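Local coordinates for uncharacterized protein (Staphylococcus aureus subsp. aureus, PDB 3H04), which is of unknown function but belongs to the alpha/beta-hydrolase superfamily and is probably a serine hydrolase related to feruloyl esterases, at residues 54-59 and 260-265; 69-74 and 157-162; 117-122 and 208-213; 124-129 and 248-253. All coordinates share one frame; numbering follows the deposited sequence.

Contact 1. Residues 54-59 and 260-265; sequences DILTEH and TIYRKV
Ile55, Tyr262 and Leu56 carry most of this buried contact between two helices of an alpha/beta-hydrolase fold. Ile55 lies near the end of helix 50-56 and points at helix 256-273. Its CG2 is anti to the backbone N (chi1 of -69° sets CG1 beside that N). This branch does the touching: CG2 rests on the backbone of the other helix, 3.7 Å from Tyr262 O. The same methyl lies 4.1 Å from Tyr262 CB, at the root of that side chain. The backbones come nearest at Ile55 CA and Arg263 CA, 6.7 Å apart.

Leu56 reaches the other helix through its tip. Its two methyls part: CD1 comes to the edge of the Tyr262 ring, near the ring plane and 4.2 Å from CE2, while CD2 meets CG1 of Val265 at 4.0 Å. Both approaches are oblique. No hydrogen bond crosses between the segments; the join is mainly apolar side-chain packing.

Charged groups lie at the margin. The Arg263 guanidinium has Ile55 CG1 over one face, 4.1 Å above its plane. Glu58 OE2 lies at its edge, 4.2 Å from Arg263 NH1. That is too far for a salt bridge, though the opposite charges probably attract.

Tyr262 OH is satisfied by Asp251, and its ring stacks on Tyr52 and meets Phe125 edge-to-face. Leu56 and Tyr262 both lean on Phe101 of strand 98-103. Val265 reaches strands 121-125 and 212-217, so the two helices lie side by side on one face of the sheet.

Contact 2. Residues 69-74 and 157-162; sequences LLPEVS and QLTSPT
Two loops of an alpha/beta-hydrolase fold meet here at the surface: the one between strand 60-65 and helix 75-91, and the one between helices 152-156 and 173-182. Neither segment contains regular helix or strand.

The tight part is the carboxylate of Glu72. Its chain leaves with CG beside the backbone N and then bends at chi2 (91°), which turns the carboxylate onto the backbone of the other loop. Ser160 N donates to Glu72 OE2 at 2.8 Å. The bond is fairly straight, 162° at the hydrogen, and uses the anti lone pair of OE2. OE2 also lies close to two carbons, Thr159 CB at 3.6 Å and Ser160 CB at 3.5 Å. Nearer the backbone, Glu72 CG lies 3.4 Å from Ser160 O. OE1 forms a salt bridge with Arg172. The arginine would probably keep the glutamate ionised.

The rest is looser and partly exposed. Pro71 follows a cis peptide bond. Its CG meets Thr159 CG2 obliquely at 3.9 Å, and this is the one apolar touch of side chains between the loops. Thr159 OG1 turns to its own chain and bonds to Ala156 O. Thr162, exposed, has its side chain starting away from the other loop and adds little more than its carbonyl.

That carbonyl is held within its own loop. Ser160 OG, anti to its backbone N (chi1 175°), donates to Thr162 O at 2.7 Å, in the carbonyl plane and on a lone pair.

Contact 3. Residues 117-122 and 208-213; sequences RDIDGV and TLPPVF
Val122 O is the best-held polar atom, gripped twice from strand 212-217, by one hydrogen bond and one weaker CA-H...O contact. In the hydrogen bond, Phe213 N donates to Val122 O at 2.8 Å, with 163° at the hydrogen. The CA-H...O contact runs from Val212 CA to Val122 O at 3.3 Å. A second hydrogen bond runs the other way, from Val122 N to Pro211 O at 2.9 Å. Both N-H groups approach nearly along the C=O axis. Val122 thus bonds to the residues on each side of Val212, the pattern of a parallel bridge.

Val122 and Val212 project to the same face of the sheet. Val122 CB lies 4.4 Å from Val212 CG1, which is anti to its backbone N. The bridge joins two neighbouring parallel strands of the central alpha/beta-hydrolase sheet, 121-125 and 212-217, near their N-terminal ends.

Ahead of the bridge, prolines do the packing. The Pro210 ring points at the other segment and lies across the backbone from Ile119 to Gly121. Its CB is 3.6 Å from Ile119 O, and its CG meets Ile119 CG1 at 4.0 Å. Ile119 CG1 takes the crowded position between the backbone N and the carbonyl carbon (chi1 73°), which leaves it against that proline ring. Pro211 CD sits 3.5 Å from Asp120 O.

The Asp120 side chain starts away from the other segment, and its OD2 accepts from Ile98 N of strand 98-103. On the side of Pro211 and Phe213, helix 256-273 packs against both rings. Val122 and Ile119 touch Ala114 of helix 105-116.

Contact 4. Residues 124-129 and 248-253; sequences DFYGYS and HDFDRR
This contact belongs to the probable active site. His248 lies with Ser104 and Asp220 in the geometry of a Ser-His-Asp triad: its NE2 bonds to Ser104 OG and its ND1 to Asp220 OD2.

Tyr126 packs beside that imidazole. Its ring edge points at the His248 face, with planes at 61°, and CD1 lies 3.4 Å from His248 CE1. One face of the tyrosine carries backbone: His248 O lies over it near the rim, and Asp249 CA makes a CH-pi contact 4.0 Å from the ring centroid. Phe125 CB lies over the opposite face, toward its rim.

The phenol end is tightly held. Tyr126 OH donates to Asp251 OD1 at only 2.5 Å, on the syn lone pair. Asp251 CG takes the crowded position between backbone N and carbonyl carbon (chi1 61°), which brings the carboxylate to the tyrosine. OD2 of Asp251 forms a salt bridge with Arg103, which would be expected to favour the ionised carboxylate.

Phe250 completes an aromatic cluster. Its CE2 meets the Tyr126 edge 3.6 Å from CD2, and its CZ lies over a face of Phe125, 4.0 Å from CE2.

Phe125 ends strand 121-125, between strands 98-103 and 212-217. The 248-253 loop leads into helix 256-273, whose Ile261 packs on Phe125 and Phe250.

In the fold
Contacts 1 and 4 are buried, contact 3 is partly buried and contact 2 lies at the surface. Contacts 3 and 4 share strand 121-125, and the backbone bond from Asp124 N to Phe213 O continues the strand pairing from one to the other. Contact 1 touches both: Val265 packs on Phe213 of contact 3 and on Phe125 of contact 4. The chemistry follows the place. Contact 1 is apolar helix packing, contact 3 is backbone pairing within the sheet, and contact 4 combines aromatic rings with buried polar bonds. Contact 2 stands apart, a carboxylate joining two loops, its centre 34 Å from that of contact 1.

Contact 1. Residues 54-59 and 260-265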
# COMPACT_ATOMS: atom_id res chain seq x y z
N ASP A 54 4.29 14.69 -10.08
CA ASP A 54 4.05 15.50 -11.29
C ASP A 54 3.43 14.70 -12.43
O ASP A 54 2.51 15.17 -13.09
CB ASP A 54 5.33 16.17 -11.77
CG ASP A 54 5.76 17.30 -10.86
OD1 ASP A 54 4.91 17.79 -10.09
OD2 ASP A 54 6.93 17.70 -10.90
N ILE A 55 3.90 13.49 -12.66
CA ILE A 55 3.27 12.62 -13.67
C ILE A 55 1.79 12.29 -13.35
O ILE A 55 0.91 12.38 -14.23
CB ILE A 55 4.14 11.36 -13.90
CG1 ILE A 55 5.45 11.76 -14.60
CG2 ILE A 55 3.38 10.24 -14.71
CD1 ILE A 55 6.57 10.77 -14.40
N LEU A 56 1.52 11.91 -12.10
CA LEU A 56 0.23 11.41 -11.71
C LEU A 56 -0.78 12.58 -11.69
O LEU A 56 -1.92 12.40 -12.09
CB LEU A 56 0.31 10.69 -10.34
CG LEU A 56 1.09 9.36 -10.23
CD1 LEU A 56 1.13 8.85 -8.79
CD2 LEU A 56 0.50 8.31 -11.16
N THR A 57 -0.36 13.77 -11.27
CA THR A 57 -1.31 14.86 -11.05
C THR A 57 -1.51 15.80 -12.24
O THR A 57 -2.17 16.82 -12.11
CB THR A 57 -0.95 15.68 -9.79
OG1 THR A 57 0.33 16.31 -9.95
CG2 THR A 57 -0.94 14.76 -8.55
N GLU A 58 -0.95 15.46 -13.39
CA GLU A 58 -1.19 16.26 -14.58
C GLU A 58 -2.68 16.40 -14.82
O GLU A 58 -3.17 17.50 -15.08
CB GLU A 58 -0.58 15.62 -15.82
CG GLU A 58 0.94 15.69 -15.87
CD GLU A 58 1.49 15.35 -17.25
OE1 GLU A 58 0.88 15.75 -18.27
OE2 GLU A 58 2.54 14.65 -17.29
N HIS A 59 -3.38 15.27 -14.73
CA HIS A 59 -4.81 15.22 -15.00
C HIS A 59 -5.65 14.53 -13.92
O HIS A 59 -6.88 14.52 -14.02
CB HIS A 59 -5.04 14.63 -16.37
CG HIS A 59 -4.54 15.50 -17.49
ND1 HIS A 59 -3.66 15.05 -18.45
CD2 HIS A 59 -4.76 16.81 -17.76
CE1 HIS A 59 -3.38 16.04 -19.29
NE2 HIS A 59 -4.03 17.12 -18.88
N THR A 260 9.21 5.67 -16.71
CA THR A 260 8.48 5.02 -17.78
C THR A 260 7.27 4.23 -17.31
O THR A 260 6.20 4.28 -17.92
CB THR A 260 9.43 4.14 -18.61
OG1 THR A 260 10.29 5.02 -19.30
CG2 THR A 260 8.70 3.26 -19.59
N ILE A 261 7.47 3.49 -16.23
CA ILE A 261 6.39 2.75 -15.58
C ILE A 261 5.28 3.68 -15.03
O ILE A 261 4.12 3.40 -15.21
CB ILE A 261 6.96 1.79 -14.49
CG1 ILE A 261 7.74 0.67 -15.25
CG2 ILE A 261 5.81 1.20 -13.59
CD1 ILE A 261 8.52 -0.33 -14.37
N TYR A 262 5.65 4.78 -14.40
CA TYR A 262 4.67 5.80 -13.97
C TYR A 262 3.88 6.39 -15.13
O TYR A 262 2.69 6.61 -14.99
CB TYR A 262 5.32 6.94 -13.11
CG TYR A 262 5.45 6.56 -11.65
CD1 TYR A 262 6.58 5.92 -11.16
CD2 TYR A 262 4.40 6.79 -10.76
CE1 TYR A 262 6.67 5.53 -9.81
CE2 TYR A 262 4.47 6.42 -9.40
CZ TYR A 262 5.63 5.78 -8.94
OH TYR A 262 5.73 5.38 -7.63
N ARG A 263 4.54 6.64 -16.25
CA ARG A 263 3.82 7.09 -17.45
C ARG A 263 2.87 6.02 -17.97
O ARG A 263 1.78 6.35 -18.34
CB ARG A 263 4.78 7.51 -18.55
CG ARG A 263 5.44 8.84 -18.23
CD ARG A 263 6.25 9.31 -19.41
NE ARG A 263 7.12 10.43 -19.07
CZ ARG A 263 6.70 11.67 -18.80
NH1 ARG A 263 5.42 11.99 -18.80
NH2 ARG A 263 7.61 12.61 -18.54
N LYS A 264 3.27 4.75 -17.89
CA LYS A 264 2.37 3.65 -18.22
C LYS A 264 1.16 3.56 -17.26
O LYS A 264 0.08 3.17 -17.67
CB LYS A 264 3.11 2.31 -18.19
CG LYS A 264 4.16 2.12 -19.24
CD LYS A 264 4.78 0.76 -19.04
CE LYS A 264 5.73 0.42 -20.15
NZ LYS A 264 4.98 -0.16 -21.23
N VAL A 265 1.36 3.95 -16.01
CA VAL A 265 0.27 3.99 -15.05
C VAL A 265 -0.81 4.97 -15.53
O VAL A 265 -2.00 4.63 -15.60
CB VAL A 265 0.75 4.33 -13.63
CG1 VAL A 265 -0.43 4.77 -12.76
CG2 VAL A 265 1.46 3.11 -13.02

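Contact 2. Residues 69-74 and 157-162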
# COMPACT_ATOMS: atom_id res chain seq x y z
N LEU A 69 -0.26 2.69 12.55
CA LEU A 69 0.63 1.60 12.25
C LEU A 69 0.63 0.48 13.27
O LEU A 69 0.36 0.69 14.48
CB LEU A 69 2.04 2.17 12.13
CG LEU A 69 2.23 3.28 11.09
CD1 LEU A 69 3.60 4.02 11.26
CD2 LEU A 69 1.99 2.83 9.64
N LEU A 70 1.01 -0.71 12.80
CA LEU A 70 1.42 -1.78 13.72
C LEU A 70 2.76 -1.40 14.36
O LEU A 70 3.54 -0.71 13.75
CB LEU A 70 1.56 -3.12 13.02
CG LEU A 70 0.48 -3.64 12.08
CD1 LEU A 70 1.15 -4.80 11.35
CD2 LEU A 70 -0.74 -4.08 12.83
N PRO A 71 3.06 -1.88 15.58
CA PRO A 71 2.26 -2.81 16.37
C PRO A 71 1.35 -2.15 17.41
O PRO A 71 0.74 -2.84 18.20
CB PRO A 71 3.34 -3.62 17.08
CG PRO A 71 4.38 -2.57 17.41
CD PRO A 71 4.41 -1.72 16.14
N GLU A 72 1.29 -0.83 17.43
CA GLU A 72 0.53 -0.15 18.49
C GLU A 72 -0.97 -0.28 18.27
O GLU A 72 -1.74 -0.17 19.21
CB GLU A 72 0.88 1.33 18.60
CG GLU A 72 2.33 1.59 18.95
CD GLU A 72 3.27 1.73 17.74
OE1 GLU A 72 2.89 1.38 16.59
OE2 GLU A 72 4.39 2.21 17.96
N VAL A 73 -1.38 -0.55 17.02
CA VAL A 73 -2.77 -0.98 16.74
C VAL A 73 -2.67 -2.29 15.96
O VAL A 73 -1.57 -2.69 15.55
CB VAL A 73 -3.55 0.03 15.92
CG1 VAL A 73 -3.55 1.44 16.64
CG2 VAL A 73 -3.03 0.08 14.43
N SER A 74 -3.81 -2.96 15.78
CA SER A 74 -3.85 -4.19 15.01
C SER A 74 -4.21 -3.93 13.52
O SER A 74 -4.62 -2.83 13.13
CB SER A 74 -4.89 -5.15 15.59
OG SER A 74 -6.20 -4.75 15.18
N GLN A 157 11.88 -0.32 22.13
CA GLN A 157 12.12 1.11 22.30
C GLN A 157 12.00 1.90 21.00
O GLN A 157 12.19 3.12 21.00
CB GLN A 157 13.45 1.36 23.02
CG GLN A 157 13.50 0.80 24.46
CD GLN A 157 12.31 1.27 25.35
OE1 GLN A 157 11.52 0.46 25.83
NE2 GLN A 157 12.18 2.59 25.53
N LEU A 158 11.70 1.23 19.88
CA LEU A 158 11.43 1.94 18.63
C LEU A 158 9.94 2.16 18.41
O LEU A 158 9.54 2.83 17.45
CB LEU A 158 12.07 1.20 17.48
CG LEU A 158 13.59 1.20 17.49
CD1 LEU A 158 14.17 0.32 16.37
CD2 LEU A 158 14.11 2.69 17.45
N THR A 159 9.14 1.59 19.31
CA THR A 159 7.72 1.79 19.31
C THR A 159 7.30 2.99 20.12
O THR A 159 8.07 3.58 20.93
CB THR A 159 6.93 0.53 19.80
OG1 THR A 159 7.19 0.32 21.18
CG2 THR A 159 7.34 -0.69 19.03
N SER A 160 6.05 3.35 19.91
CA SER A 160 5.51 4.54 20.50
C SER A 160 4.55 4.12 21.62
O SER A 160 3.93 3.06 21.54
CB SER A 160 4.76 5.34 19.41
OG SER A 160 4.11 6.46 19.99
N PRO A 161 4.43 4.95 22.67
CA PRO A 161 3.51 4.62 23.73
C PRO A 161 2.06 4.80 23.29
O PRO A 161 1.16 4.24 23.91
CB PRO A 161 3.89 5.58 24.88
CG PRO A 161 4.61 6.67 24.27
CD PRO A 161 5.12 6.23 22.91
N THR A 162 1.82 5.52 22.19
CA THR A 162 0.46 5.62 21.65
C THR A 162 0.54 5.50 20.10
O THR A 162 1.61 5.71 19.53
CB THR A 162 -0.15 6.94 22.06
OG1 THR A 162 0.58 7.99 21.43
CG2 THR A 162 -0.08 7.14 23.60

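Contact 3. Residues 117-122 and 208-213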
# COMPACT_ATOMS: atom_id res chain seq x y z
N ARG A 117 -15.37 -1.86 -1.84
CA ARG A 117 -15.97 -0.60 -2.27
C ARG A 117 -16.03 -0.71 -3.77
O ARG A 117 -15.45 -1.63 -4.34
CB ARG A 117 -15.10 0.56 -1.88
CG ARG A 117 -14.94 0.78 -0.34
CD ARG A 117 -16.27 1.17 0.27
NE ARG A 117 -16.20 1.48 1.69
CZ ARG A 117 -16.29 0.59 2.67
NH1 ARG A 117 -16.48 -0.70 2.40
NH2 ARG A 117 -16.22 0.98 3.95
N ASP A 118 -16.67 0.24 -4.43
CA ASP A 118 -16.78 0.21 -5.86
C ASP A 118 -15.88 1.27 -6.45
O ASP A 118 -16.13 2.46 -6.27
CB ASP A 118 -18.25 0.43 -6.27
CG ASP A 118 -19.12 -0.78 -5.94
OD1 ASP A 118 -18.67 -1.94 -6.20
OD2 ASP A 118 -20.22 -0.57 -5.37
N ILE A 119 -14.77 0.86 -7.06
CA ILE A 119 -13.80 1.80 -7.64
C ILE A 119 -13.48 1.44 -9.08
O ILE A 119 -13.86 0.38 -9.54
CB ILE A 119 -12.49 1.87 -6.79
CG1 ILE A 119 -11.63 0.64 -6.94
CG2 ILE A 119 -12.85 2.16 -5.28
CD1 ILE A 119 -10.38 0.67 -6.10
N ASP A 120 -12.73 2.29 -9.77
CA ASP A 120 -12.53 2.12 -11.23
C ASP A 120 -11.24 1.41 -11.64
O ASP A 120 -11.08 1.01 -12.80
CB ASP A 120 -12.64 3.48 -11.88
CG ASP A 120 -13.97 4.11 -11.58
OD1 ASP A 120 -14.92 3.69 -12.22
OD2 ASP A 120 -14.09 4.92 -10.64
N GLY A 121 -10.34 1.23 -10.70
CA GLY A 121 -9.09 0.54 -10.97
C GLY A 121 -8.15 0.56 -9.80
O GLY A 121 -8.32 1.34 -8.87
N VAL A 122 -7.12 -0.29 -9.87
CA VAL A 122 -6.11 -0.40 -8.83
C VAL A 122 -4.74 -0.43 -9.44
O VAL A 122 -4.52 -1.13 -10.47
CB VAL A 122 -6.24 -1.75 -8.01
CG1 VAL A 122 -5.07 -1.84 -6.96
CG2 VAL A 122 -7.59 -1.83 -7.31
N THR A 208 -13.79 -10.48 -9.68
CA THR A 208 -14.67 -9.34 -9.85
C THR A 208 -13.98 -8.01 -9.63
O THR A 208 -14.65 -7.00 -9.59
CB THR A 208 -15.88 -9.45 -8.87
OG1 THR A 208 -15.40 -9.33 -7.54
CG2 THR A 208 -16.59 -10.79 -9.06
N LEU A 209 -12.65 -8.01 -9.47
CA LEU A 209 -11.95 -6.74 -9.27
C LEU A 209 -11.94 -5.89 -10.53
O LEU A 209 -11.98 -6.44 -11.64
CB LEU A 209 -10.53 -6.97 -8.76
CG LEU A 209 -10.31 -7.42 -7.33
CD1 LEU A 209 -8.84 -7.47 -7.08
CD2 LEU A 209 -11.04 -6.47 -6.33
N PRO A 210 -11.91 -4.54 -10.38
CA PRO A 210 -11.72 -3.66 -11.53
C PRO A 210 -10.29 -3.84 -12.09
O PRO A 210 -9.52 -4.61 -11.55
CB PRO A 210 -11.92 -2.25 -10.94
CG PRO A 210 -11.46 -2.38 -9.55
CD PRO A 210 -11.92 -3.77 -9.13
N PRO A 211 -9.94 -3.16 -13.18
CA PRO A 211 -8.62 -3.46 -13.72
C PRO A 211 -7.46 -3.17 -12.80
O PRO A 211 -7.46 -2.15 -12.08
CB PRO A 211 -8.53 -2.54 -14.96
CG PRO A 211 -9.92 -2.29 -15.37
CD PRO A 211 -10.69 -2.26 -14.07
N VAL A 212 -6.44 -4.02 -12.86
CA VAL A 212 -5.28 -3.91 -11.99
C VAL A 212 -4.00 -3.70 -12.75
O VAL A 212 -3.65 -4.52 -13.65
CB VAL A 212 -5.08 -5.12 -11.12
CG1 VAL A 212 -3.96 -4.81 -10.12
CG2 VAL A 212 -6.44 -5.52 -10.35
N PHE A 213 -3.29 -2.62 -12.46
CA PHE A 213 -1.92 -2.41 -13.03
C PHE A 213 -0.92 -2.97 -12.03
O PHE A 213 -0.96 -2.60 -10.86
CB PHE A 213 -1.69 -0.94 -13.28
CG PHE A 213 -0.37 -0.60 -13.94
CD1 PHE A 213 -0.31 -0.34 -15.27
CD2 PHE A 213 0.83 -0.58 -13.17
CE1 PHE A 213 0.91 -0.02 -15.90
CE2 PHE A 213 2.04 -0.28 -13.79
CZ PHE A 213 2.08 -0.01 -15.16

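Contact 4. Residues 124-129 and 248-253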
# COMPACT_ATOMS: atom_id res chain seq x y z
N ASP A 124 -1.03 -1.47 -8.34
CA ASP A 124 -0.41 -2.37 -7.36
C ASP A 124 1.06 -2.44 -7.65
O ASP A 124 1.49 -3.12 -8.60
CB ASP A 124 -1.05 -3.77 -7.48
CG ASP A 124 -0.29 -4.88 -6.75
OD1 ASP A 124 0.62 -4.64 -5.93
OD2 ASP A 124 -0.63 -6.07 -7.08
N PHE A 125 1.84 -1.68 -6.87
CA PHE A 125 3.30 -1.74 -6.97
C PHE A 125 3.80 -2.71 -5.89
O PHE A 125 3.66 -2.43 -4.69
CB PHE A 125 3.94 -0.38 -6.79
CG PHE A 125 4.01 0.48 -8.03
CD1 PHE A 125 3.19 0.27 -9.15
CD2 PHE A 125 4.91 1.53 -8.05
CE1 PHE A 125 3.26 1.14 -10.28
CE2 PHE A 125 5.00 2.35 -9.13
CZ PHE A 125 4.18 2.17 -10.25
N TYR A 126 4.31 -3.87 -6.32
CA TYR A 126 4.94 -4.86 -5.47
C TYR A 126 4.23 -5.19 -4.15
O TYR A 126 4.87 -5.30 -3.08
CB TYR A 126 6.42 -4.57 -5.22
CG TYR A 126 6.79 -3.11 -5.02
CD1 TYR A 126 6.69 -2.52 -3.76
CD2 TYR A 126 7.16 -2.31 -6.09
CE1 TYR A 126 7.00 -1.14 -3.54
CE2 TYR A 126 7.50 -0.95 -5.87
CZ TYR A 126 7.43 -0.39 -4.60
OH TYR A 126 7.72 0.94 -4.41
N GLY A 127 2.92 -5.36 -4.25
CA GLY A 127 2.06 -5.75 -3.15
C GLY A 127 1.59 -7.21 -3.29
O GLY A 127 2.21 -8.07 -3.95
N TYR A 128 0.47 -7.45 -2.63
CA TYR A 128 -0.04 -8.78 -2.43
C TYR A 128 -1.51 -8.66 -2.06
O TYR A 128 -1.93 -7.63 -1.60
CB TYR A 128 0.71 -9.47 -1.29
CG TYR A 128 0.97 -8.64 -0.05
CD1 TYR A 128 0.11 -8.69 1.04
CD2 TYR A 128 2.07 -7.77 0.02
CE1 TYR A 128 0.35 -7.92 2.19
CE2 TYR A 128 2.34 -7.01 1.19
CZ TYR A 128 1.47 -7.11 2.26
OH TYR A 128 1.66 -6.38 3.37
N SER A 129 -2.25 -9.75 -2.24
CA SER A 129 -3.71 -9.80 -1.98
C SER A 129 -4.09 -10.65 -0.75
O SER A 129 -5.27 -10.94 -0.51
CB SER A 129 -4.38 -10.40 -3.22
OG SER A 129 -4.00 -11.77 -3.43
N HIS A 248 13.02 -4.57 -4.47
CA HIS A 248 11.61 -4.54 -4.02
C HIS A 248 11.07 -3.23 -4.58
O HIS A 248 10.40 -3.23 -5.63
CB HIS A 248 11.51 -4.67 -2.47
CG HIS A 248 10.12 -4.51 -1.90
ND1 HIS A 248 9.03 -5.22 -2.36
CD2 HIS A 248 9.64 -3.67 -0.94
CE1 HIS A 248 7.95 -4.88 -1.66
NE2 HIS A 248 8.30 -3.93 -0.80
N ASP A 249 11.45 -2.12 -3.95
CA ASP A 249 11.01 -0.78 -4.39
C ASP A 249 11.91 -0.23 -5.51
O ASP A 249 12.82 0.61 -5.33
CB ASP A 249 10.81 0.17 -3.19
CG ASP A 249 12.04 0.26 -2.27
OD1 ASP A 249 12.78 -0.76 -2.16
OD2 ASP A 249 12.29 1.36 -1.72
N PHE A 250 11.64 -0.74 -6.71
CA PHE A 250 12.44 -0.41 -7.89
C PHE A 250 12.40 1.09 -8.22
O PHE A 250 13.28 1.58 -8.93
CB PHE A 250 11.92 -1.19 -9.13
CG PHE A 250 10.49 -0.86 -9.51
CD1 PHE A 250 10.18 0.26 -10.32
CD2 PHE A 250 9.44 -1.65 -9.09
CE1 PHE A 250 8.87 0.57 -10.64
CE2 PHE A 250 8.12 -1.33 -9.41
CZ PHE A 250 7.83 -0.23 -10.17
N ASP A 251 11.37 1.77 -7.71
CA ASP A 251 11.13 3.20 -7.88
C ASP A 251 11.63 4.04 -6.72
O ASP A 251 11.26 5.20 -6.60
CB ASP A 251 9.63 3.46 -8.09
CG ASP A 251 8.76 3.02 -6.89
OD1 ASP A 251 9.16 2.10 -6.11
OD2 ASP A 251 7.64 3.55 -6.78
N ARG A 252 12.46 3.47 -5.87
CA ARG A 252 13.04 4.27 -4.79
C ARG A 252 13.62 5.60 -5.33
O ARG A 252 13.42 6.66 -4.72
CB ARG A 252 14.09 3.46 -4.06
CG ARG A 252 14.79 4.21 -2.98
CD ARG A 252 15.81 3.33 -2.36
NE ARG A 252 15.25 2.07 -1.87
CZ ARG A 252 16.00 1.10 -1.36
NH1 ARG A 252 17.32 1.31 -1.24
NH2 ARG A 252 15.44 -0.04 -0.95
N ARG A 253 14.33 5.54 -6.47
CA ARG A 253 14.79 6.76 -7.18
C ARG A 253 14.13 6.98 -8.54
O ARG A 253 13.89 6.03 -9.29
CB ARG A 253 16.29 6.71 -7.37
CG ARG A 253 17.00 6.67 -6.06
CD ARG A 253 18.27 5.93 -6.12
NE ARG A 253 19.28 6.75 -6.75
CZ ARG A 253 20.41 7.16 -6.18
NH1 ARG A 253 20.74 6.82 -4.94
NH2 ARG A 253 21.25 7.90 -6.91